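Local coordinates for glutamate receptor kainate-like protein (Pleurobrachia bachei, PDB 4ZDM) that probably forms a subunit of a glycine-activated ion channel of the ionotropic glutamate receptor family, its ligand-binding domain holding glycine, at residues A[170-182]-A[188-202]. Residues are numbered along the deposited sequence; the frame is centred on the assembly and turned at random. Where two conformers were deposited one is given.
Sequences KVGSYGEGLERMR and FIDEIPGINYATKGE. With GLY (glycine), chain B.
R182 NE donates to E202 OE1 over 2.9 Å, the oxygen lying only 7° out of the guanidinium plane, while R182 NH2 reaches the syn lone pair of E202 OE2 at 3.0 Å. This side-on salt bridge, one nitrogen to each oxygen, ties the end of helix 174-182 to the type II turn T199-E202. A leucine in place of R182 would probably leave the E202 carboxylate without its mate.

The apolar centre is F188. With CG anti to the backbone N (chi1 -174°), its ring lies flat against the helix, and G177 CA makes a CH-pi contact 3.8 Å from the ring centroid, 10° off the normal. With no side chain at G177, the ring can lie this close; D190 CB lies over the opposite face, toward its rim. L178 CD2 bridges F188 CD2 and I195 CG1, 4.0 Å from each.

Nearer the ligand, D190 OD1 meets the edge of the Y174 ring, 3.3 Å from CE1, while OD2 is salt-bridged to R147. A water joins Y174 OH (3.1 Å) to E191 O, and E191 OE1 accepts from the amino group of bound glycine at 2.8 Å. An apolar core thus links a charged outer tie to the glycine pocket.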
loop_
_atom_site.group_PDB
_atom_site.type_symbol
_atom_site.label_atom_id
_atom_site.label_comp_id
_atom_site.label_asym_id
_atom_site.label_seq_id
_atom_site.Cartn_x
_atom_site.Cartn_y
_atom_site.Cartn_z
ATOM N N LYS A 170 -21.090 4.493 -26.246
ATOM C CA LYS A 170 -20.138 4.320 -25.140
ATOM C C LYS A 170 -19.892 2.850 -24.883
ATOM O O LYS A 170 -20.823 2.097 -24.553
ATOM C CB LYS A 170 -20.645 5.010 -23.870
ATOM C CG LYS A 170 -20.994 6.501 -24.031
ATOM C CD LYS A 170 -19.914 7.313 -24.793
ATOM C CE LYS A 170 -20.208 8.785 -24.761
ATOM N NZ LYS A 170 -21.514 9.150 -25.477
ATOM N N VAL A 171 -18.679 2.385 -25.151
ATOM C CA VAL A 171 -18.325 0.991 -24.921
ATOM C C VAL A 171 -17.585 0.859 -23.598
ATOM O O VAL A 171 -17.021 1.824 -23.088
ATOM C CB VAL A 171 -17.497 0.363 -26.091
ATOM C CG1 VAL A 171 -18.318 0.301 -27.398
ATOM C CG2 VAL A 171 -16.184 1.120 -26.328
ATOM N N GLY A 172 -17.588 -0.341 -23.035
ATOM C CA GLY A 172 -17.063 -0.538 -21.703
ATOM C C GLY A 172 -15.562 -0.758 -21.626
ATOM O O GLY A 172 -14.975 -0.675 -20.556
ATOM N N SER A 173 -14.939 -1.059 -22.760
ATOM C CA SER A 173 -13.511 -1.324 -22.787
ATOM C C SER A 173 -12.954 -1.055 -24.178
ATOM O O SER A 173 -13.687 -1.054 -25.158
ATOM C CB SER A 173 -13.211 -2.763 -22.390
ATOM O OG SER A 173 -13.689 -3.662 -23.368
ATOM N N TYR A 174 -11.648 -0.839 -24.232
ATOM C CA TYR A 174 -10.907 -0.700 -25.471
ATOM C C TYR A 174 -11.125 -1.898 -26.376
ATOM O O TYR A 174 -11.412 -1.753 -27.567
ATOM C CB TYR A 174 -9.437 -0.530 -25.121
ATOM C CG TYR A 174 -8.461 -0.383 -26.214
ATOM C CD1 TYR A 174 -8.397 0.795 -26.941
ATOM C CD2 TYR A 174 -7.475 -1.309 -26.411
ATOM C CE1 TYR A 174 -7.409 0.979 -27.881
ATOM C CE2 TYR A 174 -6.479 -1.107 -27.331
ATOM C CZ TYR A 174 -6.458 0.050 -28.049
ATOM O OH TYR A 174 -5.424 0.311 -28.950
ATOM N N GLY A 175 -11.014 -3.097 -25.788
ATOM C CA GLY A 175 -11.240 -4.316 -26.555
ATOM C C GLY A 175 -12.601 -4.378 -27.206
ATOM O O GLY A 175 -12.745 -4.837 -28.348
ATOM N N GLU A 176 -13.619 -3.942 -26.484
ATOM C CA GLU A 176 -14.954 -3.928 -27.028
ATOM C C GLU A 176 -15.074 -2.944 -28.181
ATOM O O GLU A 176 -15.714 -3.231 -29.192
ATOM C CB GLU A 176 -15.984 -3.610 -25.951
ATOM C CG GLU A 176 -17.367 -3.756 -26.505
ATOM C CD GLU A 176 -18.446 -3.503 -25.484
ATOM O OE1 GLU A 176 -18.108 -3.380 -24.294
ATOM O OE2 GLU A 176 -19.637 -3.459 -25.890
ATOM N N GLY A 177 -14.440 -1.779 -28.076
ATOM C CA GLY A 177 -14.472 -0.845 -29.193
ATOM C C GLY A 177 -13.839 -1.426 -30.447
ATOM O O GLY A 177 -14.338 -1.268 -31.559
ATOM N N LEU A 178 -12.705 -2.072 -30.282
ATOM C CA LEU A 178 -12.023 -2.698 -31.416
ATOM C C LEU A 178 -12.877 -3.778 -32.032
ATOM O O LEU A 178 -12.959 -3.893 -33.245
ATOM C CB LEU A 178 -10.684 -3.291 -30.995
ATOM C CG LEU A 178 -9.614 -2.328 -30.483
ATOM C CD1 LEU A 178 -8.512 -3.141 -29.846
ATOM C CD2 LEU A 178 -9.081 -1.558 -31.616
ATOM N N GLU A 179 -13.544 -4.550 -31.190
ATOM C CA GLU A 179 -14.425 -5.592 -31.687
ATOM C C GLU A 179 -15.567 -5.037 -32.520
ATOM O O GLU A 179 -15.893 -5.588 -33.578
ATOM C CB GLU A 179 -14.945 -6.362 -30.502
ATOM C CG GLU A 179 -15.811 -7.514 -30.835
ATOM C CD GLU A 179 -16.194 -8.224 -29.561
ATOM O OE1 GLU A 179 -17.240 -7.836 -28.944
ATOM O OE2 GLU A 179 -15.379 -9.087 -29.135
ATOM N N ARG A 180 -16.207 -3.976 -32.030
ATOM C CA ARG A 180 -17.293 -3.374 -32.771
ATOM C C ARG A 180 -16.804 -2.804 -34.080
ATOM O O ARG A 180 -17.480 -2.886 -35.129
ATOM C CB ARG A 180 -17.956 -2.286 -31.954
ATOM C CG ARG A 180 -18.763 -2.755 -30.792
ATOM C CD ARG A 180 -20.118 -3.217 -31.273
ATOM N NE ARG A 180 -21.003 -2.132 -31.701
ATOM C CZ ARG A 180 -21.793 -1.431 -30.892
ATOM N NH1 ARG A 180 -21.804 -1.627 -29.577
ATOM N NH2 ARG A 180 -22.565 -0.512 -31.404
ATOM N N MET A 181 -15.631 -2.181 -34.056
ATOM C CA MET A 181 -15.051 -1.662 -35.284
ATOM C C MET A 181 -14.796 -2.762 -36.318
ATOM O O MET A 181 -15.106 -2.611 -37.509
ATOM C CB MET A 181 -13.733 -0.947 -34.959
ATOM C CG MET A 181 -12.977 -0.384 -36.154
ATOM S SD MET A 181 -11.330 0.155 -35.707
ATOM C CE MET A 181 -10.524 -1.401 -35.497
ATOM N N ARG A 182 -14.199 -3.846 -35.863
ATOM C CA ARG A 182 -13.897 -4.965 -36.768
ATOM C C ARG A 182 -15.140 -5.546 -37.407
ATOM O O ARG A 182 -15.036 -6.126 -38.499
ATOM C CB ARG A 182 -13.119 -6.044 -36.020
ATOM C CG ARG A 182 -11.705 -5.653 -35.747
ATOM C CD ARG A 182 -11.020 -6.653 -34.860
ATOM N NE ARG A 182 -9.685 -6.202 -34.523
ATOM C CZ ARG A 182 -9.189 -6.175 -33.289
ATOM N NH1 ARG A 182 -9.895 -6.624 -32.257
ATOM N NH2 ARG A 182 -7.949 -5.736 -33.105
ATOM N N PHE A 188 -14.332 3.696 -34.558
ATOM C CA PHE A 188 -13.803 3.727 -33.199
ATOM C C PHE A 188 -12.812 4.851 -33.111
ATOM O O PHE A 188 -11.840 4.897 -33.865
ATOM C CB PHE A 188 -13.157 2.384 -32.845
ATOM C CG PHE A 188 -12.703 2.248 -31.398
ATOM C CD1 PHE A 188 -13.425 2.775 -30.351
ATOM C CD2 PHE A 188 -11.583 1.509 -31.095
ATOM C CE1 PHE A 188 -12.971 2.638 -29.052
ATOM C CE2 PHE A 188 -11.155 1.344 -29.776
ATOM C CZ PHE A 188 -11.858 1.909 -28.765
ATOM N N ILE A 189 -13.059 5.778 -32.188
ATOM C CA ILE A 189 -12.174 6.914 -31.989
ATOM C C ILE A 189 -11.356 6.657 -30.714
ATOM O O ILE A 189 -11.922 6.674 -29.617
ATOM C CB ILE A 189 -12.923 8.249 -31.899
ATOM C CG1 ILE A 189 -13.744 8.506 -33.166
ATOM C CG2 ILE A 189 -11.912 9.351 -31.654
ATOM C CD1 ILE A 189 -14.758 9.640 -33.008
ATOM N N ASP A 190 -10.071 6.395 -30.883
ATOM C CA ASP A 190 -9.210 6.111 -29.732
ATOM C C ASP A 190 -7.786 6.545 -30.047
ATOM O O ASP A 190 -7.584 7.456 -30.824
ATOM C CB ASP A 190 -9.349 4.648 -29.325
ATOM C CG ASP A 190 -9.003 4.410 -27.854
ATOM O OD1 ASP A 190 -7.830 4.223 -27.525
ATOM O OD2 ASP A 190 -9.933 4.407 -27.031
ATOM N N GLU A 191 -6.811 5.968 -29.359
ATOM C CA GLU A 191 -5.483 6.567 -29.272
ATOM C C GLU A 191 -4.448 5.908 -30.140
ATOM O O GLU A 191 -4.230 4.699 -30.083
ATOM C CB GLU A 191 -4.957 6.527 -27.826
ATOM C CG GLU A 191 -5.912 7.213 -26.828
ATOM C CD GLU A 191 -5.356 7.281 -25.401
ATOM O OE1 GLU A 191 -4.416 6.500 -25.090
ATOM O OE2 GLU A 191 -5.869 8.145 -24.634
ATOM N N ILE A 192 -3.727 6.732 -30.891
ATOM C CA ILE A 192 -2.518 6.308 -31.551
ATOM C C ILE A 192 -1.396 6.605 -30.563
ATOM O O ILE A 192 -1.545 7.492 -29.742
ATOM C CB ILE A 192 -2.307 7.044 -32.880
ATOM C CG1 ILE A 192 -2.194 8.538 -32.610
ATOM C CG2 ILE A 192 -3.472 6.767 -33.863
ATOM C CD1 ILE A 192 -1.274 9.251 -33.490
ATOM N N PRO A 193 -0.288 5.880 -30.637
ATOM C CA PRO A 193 -0.002 4.781 -31.572
ATOM C C PRO A 193 -0.626 3.462 -31.216
ATOM O O PRO A 193 -0.619 2.537 -32.036
ATOM C CB PRO A 193 1.535 4.673 -31.495
ATOM C CG PRO A 193 1.854 5.082 -30.146
ATOM C CD PRO A 193 0.878 6.197 -29.792
ATOM N N GLY A 194 -1.140 3.337 -30.012
ATOM C CA GLY A 194 -1.581 2.021 -29.558
ATOM C C GLY A 194 -2.579 1.351 -30.480
ATOM O O GLY A 194 -2.511 0.122 -30.674
ATOM N N ILE A 195 -3.551 2.090 -30.999
ATOM C CA ILE A 195 -4.538 1.470 -31.864
ATOM C C ILE A 195 -3.931 0.986 -33.190
ATOM O O ILE A 195 -4.507 0.100 -33.822
ATOM C CB ILE A 195 -5.751 2.399 -32.070
ATOM C CG1 ILE A 195 -6.915 1.612 -32.647
ATOM C CG2 ILE A 195 -5.413 3.558 -32.974
ATOM C CD1 ILE A 195 -8.168 2.380 -32.648
ATOM N N ASN A 196 -2.788 1.520 -33.591
ATOM C CA ASN A 196 -2.118 1.012 -34.770
ATOM C C ASN A 196 -1.437 -0.298 -34.450
ATOM O O ASN A 196 -1.391 -1.189 -35.308
ATOM C CB ASN A 196 -1.110 2.020 -35.298
ATOM C CG ASN A 196 -1.747 3.277 -35.863
ATOM O OD1 ASN A 196 -1.138 4.366 -35.814
ATOM N ND2 ASN A 196 -2.946 3.171 -36.374
ATOM N N TYR A 197 -0.928 -0.480 -33.228
ATOM C CA TYR A 197 -0.438 -1.776 -32.811
ATOM C C TYR A 197 -1.605 -2.780 -32.780
ATOM O O TYR A 197 -1.498 -3.914 -33.247
ATOM C CB TYR A 197 0.232 -1.682 -31.428
ATOM C CG TYR A 197 0.524 -3.017 -30.791
ATOM C CD1 TYR A 197 -0.448 -3.662 -30.054
ATOM C CD2 TYR A 197 1.772 -3.641 -30.935
ATOM C CE1 TYR A 197 -0.221 -4.899 -29.488
ATOM C CE2 TYR A 197 2.014 -4.897 -30.354
ATOM C CZ TYR A 197 0.997 -5.504 -29.642
ATOM O OH TYR A 197 1.238 -6.742 -29.063
ATOM N N ALA A 198 -2.720 -2.378 -32.199
ATOM C CA ALA A 198 -3.864 -3.277 -31.969
ATOM C C ALA A 198 -4.433 -3.787 -33.284
ATOM O O ALA A 198 -5.009 -4.894 -33.299
ATOM C CB ALA A 198 -4.956 -2.573 -31.160
ATOM N N THR A 199 -4.275 -3.012 -34.354
ATOM C CA THR A 199 -4.809 -3.360 -35.673
ATOM C C THR A 199 -3.748 -3.688 -36.690
ATOM O O THR A 199 -4.021 -3.716 -37.891
ATOM C CB THR A 199 -5.709 -2.213 -36.225
ATOM O OG1 THR A 199 -4.971 -0.985 -36.360
ATOM C CG2 THR A 199 -6.888 -2.034 -35.316
ATOM N N LYS A 200 -2.537 -3.975 -36.223
ATOM C CA LYS A 200 -1.428 -4.323 -37.103
ATOM C C LYS A 200 -1.804 -5.523 -37.955
ATOM O O LYS A 200 -2.304 -6.515 -37.442
ATOM C CB LYS A 200 -0.171 -4.628 -36.281
ATOM C CG LYS A 200 1.105 -4.839 -37.097
ATOM C CD LYS A 200 2.290 -5.240 -36.193
ATOM C CE LYS A 200 3.487 -5.782 -36.992
ATOM N NZ LYS A 200 3.957 -7.151 -36.511
ATOM N N GLY A 201 -1.657 -5.355 -39.256
ATOM C CA GLY A 201 -1.921 -6.430 -40.207
ATOM C C GLY A 201 -3.368 -6.604 -40.639
ATOM O O GLY A 201 -3.664 -7.462 -41.478
ATOM N N GLU A 202 -4.274 -5.790 -40.104
ATOM C CA GLU A 202 -5.683 -5.859 -40.471
ATOM C C GLU A 202 -5.884 -4.920 -41.658
ATOM O O GLU A 202 -6.163 -3.735 -41.499
ATOM C CB GLU A 202 -6.572 -5.489 -39.267
ATOM C CG GLU A 202 -6.420 -6.459 -38.107
ATOM C CD GLU A 202 -7.231 -6.081 -36.897
ATOM O OE1 GLU A 202 -8.417 -5.727 -37.053
ATOM O OE2 GLU A 202 -6.689 -6.193 -35.780
HETATM N N GLY B . -4.355 5.666 -22.411
HETATM C CA GLY B . -5.795 5.742 -22.054
HETATM C C GLY B . -6.112 6.705 -20.964
HETATM O O GLY B . -7.286 6.961 -20.653
HETATM O OXT GLY B . -5.180 7.277 -20.322
HETATM O O HOH W 1 -4.585 3.037 -27.848
#